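Local coordinates for glycosyltransferase Gtf1 (Streptococcus pneumoniae, PDB 4PQG), which belongs to the GT-B glycosyltransferases and holds uridine-5'-diphosphate in a pocket of its fold, at residues E340-V350 / Y405-G413. Numbering follows the deposited sequence.
Sequences EKHIDWLVKAV and YLTASTSEG. With NAG (2-acetamido-2-deoxy-beta-D-glucopyranose), chain D; UDP (uridine-5'-diphosphate), chain C.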
loop_
_atom_site.group_PDB
_atom_site.type_symbol
_atom_site.label_atom_id
_atom_site.label_comp_id
_atom_site.label_asym_id
_atom_site.label_seq_id
_atom_site.Cartn_x
_atom_site.Cartn_y
_atom_site.Cartn_z
ATOM N N GLU A 340 7.450 -3.706 13.396
ATOM C CA GLU A 340 6.366 -4.644 13.755
ATOM C C GLU A 340 6.451 -6.023 13.063
ATOM O O GLU A 340 5.747 -6.971 13.459
ATOM C CB GLU A 340 4.973 -4.010 13.527
ATOM C CG GLU A 340 4.610 -3.820 12.044
ATOM C CD GLU A 340 3.365 -2.965 11.813
ATOM O OE1 GLU A 340 2.628 -2.657 12.787
ATOM O OE2 GLU A 340 3.109 -2.597 10.643
ATOM N N LYS A 341 7.300 -6.136 12.041
ATOM C CA LYS A 341 7.530 -7.427 11.359
ATOM C C LYS A 341 8.712 -8.206 11.976
ATOM O O LYS A 341 8.869 -9.398 11.721
ATOM C CB LYS A 341 7.780 -7.222 9.849
ATOM C CG LYS A 341 6.649 -6.506 9.092
ATOM C CD LYS A 341 5.389 -7.381 8.933
ATOM C CE LYS A 341 4.255 -6.605 8.270
ATOM N NZ LYS A 341 3.181 -7.476 7.696
ATOM N N HIS A 342 9.539 -7.514 12.766
ATOM C CA HIS A 342 10.655 -8.119 13.518
ATOM C C HIS A 342 11.505 -9.047 12.710
ATOM O O HIS A 342 11.881 -10.133 13.186
ATOM C CB HIS A 342 10.145 -8.874 14.747
ATOM C CG HIS A 342 9.222 -8.068 15.612
ATOM N ND1 HIS A 342 9.674 -7.188 16.533
ATOM C CD2 HIS A 342 7.833 -8.024 15.667
ATOM C CE1 HIS A 342 8.622 -6.614 17.154
ATOM N NE2 HIS A 342 7.494 -7.132 16.625
ATOM N N ILE A 343 11.833 -8.642 11.485
ATOM C CA ILE A 343 12.651 -9.480 10.616
ATOM C C ILE A 343 14.014 -9.748 11.258
ATOM O O ILE A 343 14.621 -10.794 11.002
ATOM C CB ILE A 343 12.751 -8.914 9.188
ATOM C CG1 ILE A 343 11.360 -8.870 8.540
ATOM C CG2 ILE A 343 13.665 -9.774 8.326
ATOM C CD1 ILE A 343 11.311 -8.077 7.255
ATOM N N ASP A 344 14.460 -8.839 12.130
ATOM C CA ASP A 344 15.745 -9.029 12.816
ATOM C C ASP A 344 15.776 -10.304 13.649
ATOM O O ASP A 344 16.792 -10.998 13.681
ATOM C CB ASP A 344 16.158 -7.804 13.636
ATOM C CG ASP A 344 15.112 -7.400 14.653
ATOM O OD1 ASP A 344 13.935 -7.251 14.250
ATOM O OD2 ASP A 344 15.468 -7.231 15.844
ATOM N N TRP A 345 14.658 -10.626 14.296
ATOM C CA TRP A 345 14.514 -11.902 14.990
ATOM C C TRP A 345 14.667 -13.070 14.062
ATOM O O TRP A 345 15.323 -14.058 14.422
ATOM C CB TRP A 345 13.190 -11.982 15.748
ATOM C CG TRP A 345 13.016 -10.935 16.825
ATOM C CD1 TRP A 345 13.990 -10.122 17.390
ATOM C CD2 TRP A 345 11.775 -10.583 17.536
ATOM N NE1 TRP A 345 13.452 -9.306 18.349
ATOM C CE2 TRP A 345 12.135 -9.526 18.488
ATOM C CE3 TRP A 345 10.451 -11.001 17.459
ATOM C CZ2 TRP A 345 11.199 -8.937 19.327
ATOM C CZ3 TRP A 345 9.507 -10.394 18.300
ATOM C CH2 TRP A 345 9.879 -9.388 19.220
ATOM N N LEU A 346 14.090 -12.985 12.856
ATOM C CA LEU A 346 14.241 -14.060 11.874
ATOM C C LEU A 346 15.681 -14.229 11.405
ATOM O O LEU A 346 16.162 -15.367 11.252
ATOM C CB LEU A 346 13.342 -13.841 10.643
ATOM C CG LEU A 346 11.834 -13.846 10.899
ATOM C CD1 LEU A 346 11.105 -13.600 9.585
ATOM C CD2 LEU A 346 11.413 -15.173 11.524
ATOM N N VAL A 347 16.358 -13.112 11.146
ATOM C CA VAL A 347 17.740 -13.170 10.694
ATOM C C VAL A 347 18.610 -13.891 11.742
ATOM O O VAL A 347 19.335 -14.839 11.402
ATOM C CB VAL A 347 18.310 -11.770 10.328
ATOM C CG1 VAL A 347 19.811 -11.832 10.081
ATOM C CG2 VAL A 347 17.619 -11.216 9.087
ATOM N N LYS A 348 18.514 -13.466 13.005
ATOM C CA LYS A 348 19.237 -14.127 14.117
ATOM C C LYS A 348 18.896 -15.618 14.303
ATOM O O LYS A 348 19.770 -16.437 14.626
ATOM C CB LYS A 348 19.040 -13.357 15.422
ATOM C CG LYS A 348 19.528 -11.917 15.325
ATOM C CD LYS A 348 19.674 -11.264 16.687
ATOM C CE LYS A 348 20.358 -9.913 16.560
ATOM N NZ LYS A 348 20.712 -9.399 17.913
ATOM N N ALA A 349 17.628 -15.964 14.087
ATOM C CA ALA A 349 17.185 -17.351 14.126
ATOM C C ALA A 349 17.827 -18.166 13.006
ATOM O O ALA A 349 18.288 -19.300 13.238
ATOM C CB ALA A 349 15.669 -17.429 14.042
ATOM N N VAL A 350 17.872 -17.585 11.808
ATOM C CA VAL A 350 18.459 -18.249 10.646
ATOM C C VAL A 350 19.971 -18.437 10.821
ATOM O O VAL A 350 20.481 -19.513 10.527
ATOM C CB VAL A 350 18.090 -17.554 9.309
ATOM C CG1 VAL A 350 18.828 -18.174 8.126
ATOM C CG2 VAL A 350 16.590 -17.658 9.080
ATOM N N TYR A 405 8.296 -20.523 4.398
ATOM C CA TYR A 405 8.106 -19.099 4.672
ATOM C C TYR A 405 8.207 -18.855 6.178
ATOM O O TYR A 405 7.613 -19.598 6.957
ATOM C CB TYR A 405 6.728 -18.629 4.164
ATOM C CG TYR A 405 6.522 -17.128 4.295
ATOM C CD1 TYR A 405 6.746 -16.277 3.214
ATOM C CD2 TYR A 405 6.105 -16.560 5.508
ATOM C CE1 TYR A 405 6.576 -14.898 3.339
ATOM C CE2 TYR A 405 5.944 -15.184 5.643
ATOM C CZ TYR A 405 6.180 -14.362 4.558
ATOM O OH TYR A 405 6.019 -12.997 4.692
ATOM N N LEU A 406 8.928 -17.795 6.557
ATOM C CA LEU A 406 9.070 -17.338 7.955
ATOM C C LEU A 406 8.456 -15.946 8.235
ATOM O O LEU A 406 8.613 -15.030 7.457
ATOM C CB LEU A 406 10.555 -17.257 8.321
ATOM C CG LEU A 406 11.463 -18.472 8.129
ATOM C CD1 LEU A 406 12.868 -18.118 8.598
ATOM C CD2 LEU A 406 10.910 -19.663 8.900
ATOM N N THR A 407 7.819 -15.799 9.394
ATOM C CA THR A 407 7.261 -14.527 9.851
ATOM C C THR A 407 7.480 -14.477 11.349
ATOM O O THR A 407 7.279 -15.478 12.052
ATOM C CB THR A 407 5.739 -14.391 9.536
ATOM O OG1 THR A 407 5.168 -13.354 10.354
ATOM C CG2 THR A 407 4.986 -15.705 9.827
ATOM N N ALA A 408 7.929 -13.308 11.797
ATOM C CA ALA A 408 8.049 -12.950 13.202
ATOM C C ALA A 408 7.162 -11.743 13.513
ATOM O O ALA A 408 7.334 -11.073 14.528
ATOM C CB ALA A 408 9.498 -12.646 13.514
ATOM N N SER A 409 6.228 -11.444 12.611
ATOM C CA SER A 409 5.257 -10.399 12.867
ATOM C C SER A 409 4.439 -10.747 14.102
ATOM O O SER A 409 3.967 -11.888 14.262
ATOM C CB SER A 409 4.335 -10.196 11.652
ATOM O OG SER A 409 3.328 -9.246 11.946
ATOM N N THR A 410 4.273 -9.758 14.972
ATOM C CA THR A 410 3.535 -9.948 16.199
ATOM C C THR A 410 2.023 -9.716 16.051
ATOM O O THR A 410 1.274 -9.877 17.021
ATOM C CB THR A 410 4.138 -9.093 17.342
ATOM O OG1 THR A 410 4.550 -7.820 16.814
ATOM C CG2 THR A 410 5.383 -9.797 17.904
ATOM N N SER A 411 1.580 -9.362 14.840
ATOM C CA SER A 411 0.153 -9.133 14.591
ATOM C C SER A 411 -0.160 -8.969 13.111
ATOM O O SER A 411 0.511 -8.208 12.412
ATOM C CB SER A 411 -0.338 -7.891 15.358
ATOM O OG SER A 411 -1.675 -7.573 15.011
ATOM N N GLU A 412 -1.180 -9.680 12.631
ATOM C CA GLU A 412 -1.667 -9.463 11.261
ATOM C C GLU A 412 -3.175 -9.462 11.183
ATOM O O GLU A 412 -3.832 -10.413 11.617
ATOM C CB GLU A 412 -1.113 -10.503 10.274
ATOM C CG GLU A 412 0.406 -10.509 10.125
ATOM C CD GLU A 412 0.979 -9.302 9.379
ATOM O OE1 GLU A 412 0.229 -8.586 8.657
ATOM O OE2 GLU A 412 2.214 -9.094 9.490
ATOM N N GLY A 413 -3.722 -8.392 10.611
ATOM C CA GLY A 413 -5.138 -8.331 10.307
ATOM C C GLY A 413 -5.515 -9.494 9.403
ATOM O O GLY A 413 -6.612 -10.056 9.507
HETATM C C1 NAG D . -2.432 -4.634 6.745
HETATM C C2 NAG D . -2.312 -5.608 7.909
HETATM C C3 NAG D . -2.293 -6.912 7.101
HETATM C C4 NAG D . -3.456 -6.993 6.099
HETATM C C5 NAG D . -3.566 -5.686 5.266
HETATM C C6 NAG D . -4.643 -5.696 4.187
HETATM C C7 NAG D . -0.925 -5.695 9.910
HETATM C C8 NAG D . 0.470 -5.518 10.441
HETATM N N2 NAG D . -1.058 -5.478 8.612
HETATM O O1 NAG D . -1.719 -3.431 6.720
HETATM O O3 NAG D . -2.238 -8.057 7.934
HETATM O O4 NAG D . -3.218 -8.081 5.238
HETATM O O5 NAG D . -3.741 -4.630 6.215
HETATM O O6 NAG D . -5.885 -5.719 4.852
HETATM O O7 NAG D . -1.859 -6.009 10.665
HETATM N N1 UDP C . 4.821 -7.227 -1.397
HETATM C C2 UDP C . 5.380 -7.176 -2.692
HETATM N N3 UDP C . 6.694 -7.274 -2.832
HETATM C C4 UDP C . 7.525 -7.414 -1.789
HETATM C C5 UDP C . 7.013 -7.462 -0.489
HETATM C C6 UDP C . 5.626 -7.369 -0.322
HETATM O O2 UDP C . 4.655 -7.052 -3.711
HETATM O O4 UDP C . 8.754 -7.502 -2.009
HETATM C "C1'" UDP C . 3.357 -7.157 -1.277
HETATM C "C2'" UDP C . 2.827 -8.550 -0.943
HETATM O "O2'" UDP C . 2.603 -9.382 -2.098
HETATM C "C3'" UDP C . 1.538 -8.294 -0.181
HETATM C "C4'" UDP C . 1.736 -6.902 0.414
HETATM O "O4'" UDP C . 2.926 -6.355 -0.176
HETATM O "O3'" UDP C . 0.418 -8.270 -1.073
HETATM C "C5'" UDP C . 1.932 -6.929 1.929
HETATM O "O5'" UDP C . 0.689 -7.239 2.536
HETATM P PA UDP C . 0.610 -7.901 3.996
HETATM O O1A UDP C . -0.838 -8.083 4.363
HETATM O O2A UDP C . 1.507 -9.115 3.968
HETATM O O3A UDP C . 1.425 -6.935 4.999
HETATM P PB UDP C . 1.175 -5.407 5.437
HETATM O O1B UDP C . 1.443 -5.411 6.925
HETATM O O2B UDP C . 2.168 -4.601 4.615
HETATM O O3B UDP C . -0.284 -5.113 5.143
HETATM O O HOH W 1 2.761 -6.577 13.089
HETATM O O HOH W 2 8.185 -11.295 9.860
#
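Leu346 lies over the methyl of Ala408 and slides past the Leu406 side chain in the opposite direction. Leu346 CG is 3.7 Å from Ala408 CB, and Leu346 CD1 is 3.9 Å from Leu406 CB. One turn on, Val350 CG2 touches Leu406 CD1. Phe362 of strand 361-365 and Tyr465 of helix 458-474 also pack against Leu346. At the N-cap of the helix, the His342 ring carries Trp345 CZ3 over one face. Thr410 OG1 sits at the edge of the His342 ring, in the plane, 3.0 Å from His342 NE2. Both segments belong to the C-terminal Rossmann-like domain of a GT-B fold. The chain after strand 404-406 passes alongside the start of helix 343-353 and runs on to the ligands. There Lys341, bent at chi2 (-71°), brings NZ to Glu412 OE2 in a 2.6 Å salt bridge that uses the syn lone pair. Ser409 OG donates to the same oxygen from above the carboxylate plane, so OE2 is gripped by two donors. Lys341 NZ also bonds UDP O1B at 2.8 Å. Glu412 OE1 accepts from NAG O3 at 2.6 Å. Water 2 links Lys341 O to Ala408 N, and water 1 joins Glu340 O to Ser411 O.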